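Local coordinates for Pre-mRNA splicing helicase-like protein (Chaetomium thermophilum, PDB 4RVQ) that forms the PWI-like domain of the spliceosomal helicase Brr2, a noncanonical helical module probably serving protein-protein or protein-RNA interaction in pre-mRNA splicing, at residues 10-15 with 81-86. Sequence-based numbering, arbitrary orientation.
Sequences DKNYVH and LVQKLI. With EDO (1,2-ethanediol), chain I.
The carbonyl of Lys11 and the side chain of Asn12 lie along Lys84, at the corner of a type I turn running from Asp10 to Tyr13. Asp10 shapes that corner: its OD1 accepts the backbone N-H of Asn12 (OD1 to N, 2.8 Å), which comes down on it 49° out of the carboxylate plane and closes an Asx turn. The other oxygen, OD2, takes a hydrogen bond from an ethanediol, probably left by the crystallisation liquor. Lys11 is exposed and its side chain keeps clear of the helix; its backbone O makes the contact, 3.7 Å from CE of Lys84. In Asn12, CG beside the backbone N (chi1 -63°) brings the amide against CA and CB of Lys84, with OD1 in van der Waals contact 3.3 Å from CB. Lys84, its CG anti to the backbone N (chi1 179°) and its chain straight all the way to NZ, runs antiparallel alongside Asn12. A lysine suits this place: its methylenes lie against the turn while NZ donates to two waters, one bonded to Lys11 O and the other, at 3.3 Å, to Tyr13 O. Cutting it back to an alanine is likely to leave both waters without their common donor and to strip away the methylenes packed along the turn. Val14, small and apolar, fits a buried place beside Ile19 and Trp23, which Lys84 also touches. ND2 of Asn88, just after the helix, hydrogen-bonds to the carbonyls of Asn12 and Lys84 and so bridges loop and helix. The arrangement is an Asx turn within a type I beta turn, packing the N-terminal loop onto helix 79-87 of this all-helical PWI-like domain.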
ATOM      1  N   ASP A  10       1.379 -15.216   7.614  1.00  7.86           N
ATOM      2  CA  ASP A  10       1.179 -13.761   7.701  1.00  8.23           C
ATOM      3  C   ASP A  10       0.338 -13.286   6.530  1.00  8.86           C
ATOM      4  O   ASP A  10       0.846 -13.076   5.427  1.00  9.88           O
ATOM      5  CB  ASP A  10       2.522 -13.027   7.707  1.00  8.18           C
ATOM      6  CG  ASP A  10       2.391 -11.514   7.795  1.00  8.01           C
ATOM      7  OD1 ASP A  10       1.249 -11.000   7.904  1.00  8.39           O
ATOM      8  OD2 ASP A  10       3.467 -10.889   7.738  1.00  9.22           O
ATOM      9  N   LYS A  11      -0.957 -13.108   6.769  1.00 10.85           N
ATOM     10  CA  LYS A  11      -1.872 -12.684   5.704  1.00 14.12           C
ATOM     11  C   LYS A  11      -1.529 -11.303   5.174  1.00 12.68           C
ATOM     12  O   LYS A  11      -1.981 -10.913   4.071  1.00 15.00           O
ATOM     13  CB  LYS A  11      -3.322 -12.743   6.202  1.00 18.73           C
ATOM     14  CG  LYS A  11      -3.711 -11.687   7.265  1.00 24.06           C
ATOM     15  CD  LYS A  11      -5.180 -11.842   7.784  1.00 28.75           C
ATOM     16  CE  LYS A  11      -5.268 -12.863   8.906  1.00 31.78           C
ATOM     17  NZ  LYS A  11      -4.606 -12.369  10.164  1.00 34.09           N
ATOM     18  N   ASN A  12      -0.742 -10.547   5.919  1.00 10.29           N
ATOM     19  CA  ASN A  12      -0.420  -9.209   5.487  1.00  9.16           C
ATOM     20  C   ASN A  12       0.817  -9.123   4.641  1.00  9.57           C
ATOM     21  O   ASN A  12       1.101  -8.034   4.120  1.00 10.27           O
ATOM     22  CB  ASN A  12      -0.259  -8.312   6.687  1.00  9.07           C
ATOM     23  CG  ASN A  12      -1.526  -8.175   7.500  1.00  9.00           C
ATOM     24  OD1 ASN A  12      -2.632  -8.222   6.975  1.00 11.55           O
ATOM     25  ND2 ASN A  12      -1.374  -7.984   8.771  1.00 10.28           N
ATOM     26  N   TYR A  13       1.555 -10.207   4.478  1.00 10.00           N
ATOM     27  CA  TYR A  13       2.836 -10.109   3.779  0.88 10.32           C
ATOM     28  C   TYR A  13       2.612  -9.897   2.281  1.00  8.93           C
ATOM     29  O   TYR A  13       1.822 -10.617   1.675  1.00 11.28           O
ATOM     30  CB  TYR A  13       3.748 -11.340   4.022  0.88 11.82           C
ATOM     31  CG  TYR A  13       5.080 -11.098   3.373  0.88 11.67           C
ATOM     32  CD1 TYR A  13       5.989 -10.225   3.926  0.88 12.57           C
ATOM     33  CD2 TYR A  13       5.402 -11.678   2.143  0.88 11.44           C
ATOM     34  CE1 TYR A  13       7.189  -9.950   3.295  0.88 13.27           C
ATOM     35  CE2 TYR A  13       6.575 -11.391   1.522  0.88 11.12           C
ATOM     36  CZ  TYR A  13       7.461 -10.530   2.073  0.88 13.29           C
ATOM     37  OH  TYR A  13       8.649 -10.270   1.424  0.88 15.25           O
ATOM     38  N   VAL A  14       3.339  -8.948   1.710  1.00  7.98           N
ATOM     39  CA  VAL A  14       3.330  -8.710   0.260  1.00  7.42           C
ATOM     40  C   VAL A  14       4.739  -8.327  -0.112  1.00  7.36           C
ATOM     41  O   VAL A  14       5.326  -7.403   0.458  1.00  8.85           O
ATOM     42  CB  VAL A  14       2.317  -7.611  -0.143  1.00  8.09           C
ATOM     43  CG1 VAL A  14       2.480  -6.328   0.585  1.00 10.15           C
ATOM     44  CG2 VAL A  14       2.372  -7.396  -1.644  1.00  8.47           C
ATOM     45  N   HIS A  15       5.316  -9.067  -1.043  1.00  6.53           N
ATOM     46  CA  HIS A  15       6.677  -8.792  -1.477  1.00  6.72           C
ATOM     47  C   HIS A  15       6.689  -7.537  -2.372  1.00  6.71           C
ATOM     48  O   HIS A  15       5.747  -7.287  -3.113  1.00  6.61           O
ATOM     49  CB  HIS A  15       7.271  -9.979  -2.242  1.00  6.89           C
ATOM     50  CG  HIS A  15       8.727  -9.832  -2.496  1.00  8.10           C
ATOM     51  ND1 HIS A  15       9.238  -9.239  -3.633  1.00  8.52           N
ATOM     52  CD2 HIS A  15       9.788 -10.230  -1.754  1.00 10.61           C
ATOM     53  CE1 HIS A  15      10.556  -9.272  -3.567  1.00 10.06           C
ATOM     54  NE2 HIS A  15      10.913  -9.864  -2.435  1.00 11.84           N
ATOM     55  N   LEU A  81      -8.374  -5.887   5.521  1.00 11.46           N
ATOM     56  CA  LEU A  81      -7.748  -5.182   4.402  1.00 11.89           C
ATOM     57  C   LEU A  81      -7.176  -3.871   4.913  1.00 10.49           C
ATOM     58  O   LEU A  81      -6.042  -3.498   4.587  1.00 10.60           O
ATOM     59  CB  LEU A  81      -8.754  -4.992   3.273  1.00 12.74           C
ATOM     60  CG  LEU A  81      -8.244  -4.157   2.103  1.00 14.97           C
ATOM     61  CD1 LEU A  81      -6.953  -4.727   1.524  1.00 15.05           C
ATOM     62  CD2 LEU A  81      -9.295  -4.134   1.014  1.00 18.19           C
ATOM     63  N   VAL A  82      -7.957  -3.149   5.720  1.00 11.16           N
ATOM     64  CA  VAL A  82      -7.474  -1.914   6.310  1.00 11.57           C
ATOM     65  C   VAL A  82      -6.119  -2.129   7.020  1.00 10.25           C
ATOM     66  O   VAL A  82      -5.147  -1.402   6.784  1.00 10.06           O
ATOM     67  CB  VAL A  82      -8.499  -1.354   7.307  1.00 15.01           C
ATOM     68  CG1 VAL A  82      -7.898  -0.210   8.081  1.00 14.80           C
ATOM     69  CG2 VAL A  82      -9.749  -0.897   6.579  1.00 17.15           C
ATOM     70  N   GLN A  83      -6.041  -3.136   7.891  1.00  9.73           N
ATOM     71  CA  GLN A  83      -4.785  -3.386   8.662  0.54 10.22           C
ATOM     72  C   GLN A  83      -3.677  -3.807   7.733  1.00  8.28           C
ATOM     73  O   GLN A  83      -2.552  -3.414   7.936  1.00  8.02           O
ATOM     74  CB  GLN A  83      -4.832  -4.447   9.822  0.54 12.65           C
ATOM     75  CG  GLN A  83      -3.391  -4.727  10.608  0.54 11.18           C
ATOM     76  CD  GLN A  83      -3.485  -5.664  11.897  0.54 11.15           C
ATOM     77  OE1 GLN A  83      -4.590  -6.118  12.224  0.54 12.27           O
ATOM     78  NE2 GLN A  83      -2.300  -6.003  12.604  0.54  2.79           N
ATOM     79  N   LYS A  84      -3.974  -4.629   6.729  1.00  7.72           N
ATOM     80  CA  LYS A  84      -2.931  -5.023   5.783  1.00  7.28           C
ATOM     81  C   LYS A  84      -2.294  -3.797   5.115  1.00  6.72           C
ATOM     82  O   LYS A  84      -1.079  -3.718   4.935  1.00  7.19           O
ATOM     83  CB  LYS A  84      -3.504  -5.966   4.724  1.00  8.29           C
ATOM     84  CG  LYS A  84      -2.516  -6.408   3.677  1.00  9.01           C
ATOM     85  CD  LYS A  84      -3.051  -7.526   2.812  1.00 10.93           C
ATOM     86  CE  LYS A  84      -2.112  -8.001   1.775  1.00 11.82           C
ATOM     87  NZ  LYS A  84      -2.857  -8.901   0.853  1.00 15.57           N
ATOM     88  N   LEU A  85      -3.137  -2.843   4.722  1.00  7.29           N
ATOM     89  CA  LEU A  85      -2.624  -1.653   4.076  1.00  8.10           C
ATOM     90  C   LEU A  85      -1.776  -0.810   5.033  1.00  7.59           C
ATOM     91  O   LEU A  85      -0.709  -0.327   4.713  1.00  8.68           O
ATOM     92  CB  LEU A  85      -3.775  -0.823   3.490  1.00  8.43           C
ATOM     93  CG  LEU A  85      -4.551  -1.539   2.369  1.00  9.28           C
ATOM     94  CD1 LEU A  85      -5.646  -0.602   1.861  1.00 11.11           C
ATOM     95  CD2 LEU A  85      -3.656  -2.019   1.228  1.00  9.22           C
ATOM     96  N   ILE A  86      -2.270  -0.662   6.269  1.00  7.50           N
ATOM     97  CA  ILE A  86      -1.529   0.116   7.255  1.00  7.84           C
ATOM     98  C   ILE A  86      -0.183  -0.534   7.610  1.00  6.62           C
ATOM     99  O   ILE A  86       0.846   0.131   7.670  1.00  7.60           O
ATOM    100  CB  ILE A  86      -2.372   0.337   8.521  1.00  9.74           C
ATOM    101  CG1 ILE A  86      -3.588   1.191   8.170  1.00 11.82           C
ATOM    102  CG2 ILE A  86      -1.551   0.995   9.599  1.00 11.62           C
ATOM    103  CD1 ILE A  86      -4.550   1.386   9.335  1.00 15.16           C
TER
HETATM  104  C1  EDO I 508       4.386  -6.345   7.305  1.00 19.80           C
HETATM  105  O1  EDO I 508       5.694  -6.841   7.599  1.00 26.19           O
HETATM  106  C2  EDO I 508       3.629  -7.582   6.905  1.00 14.05           C
HETATM  107  O2  EDO I 508       3.260  -8.284   8.063  1.00 12.21           O
HETATM  108  O   HOH W   1      -4.045 -10.999   2.471  1.00 33.01           O
HETATM  109  O   HOH W   2      -0.565 -10.079  -0.525  1.00 21.99           O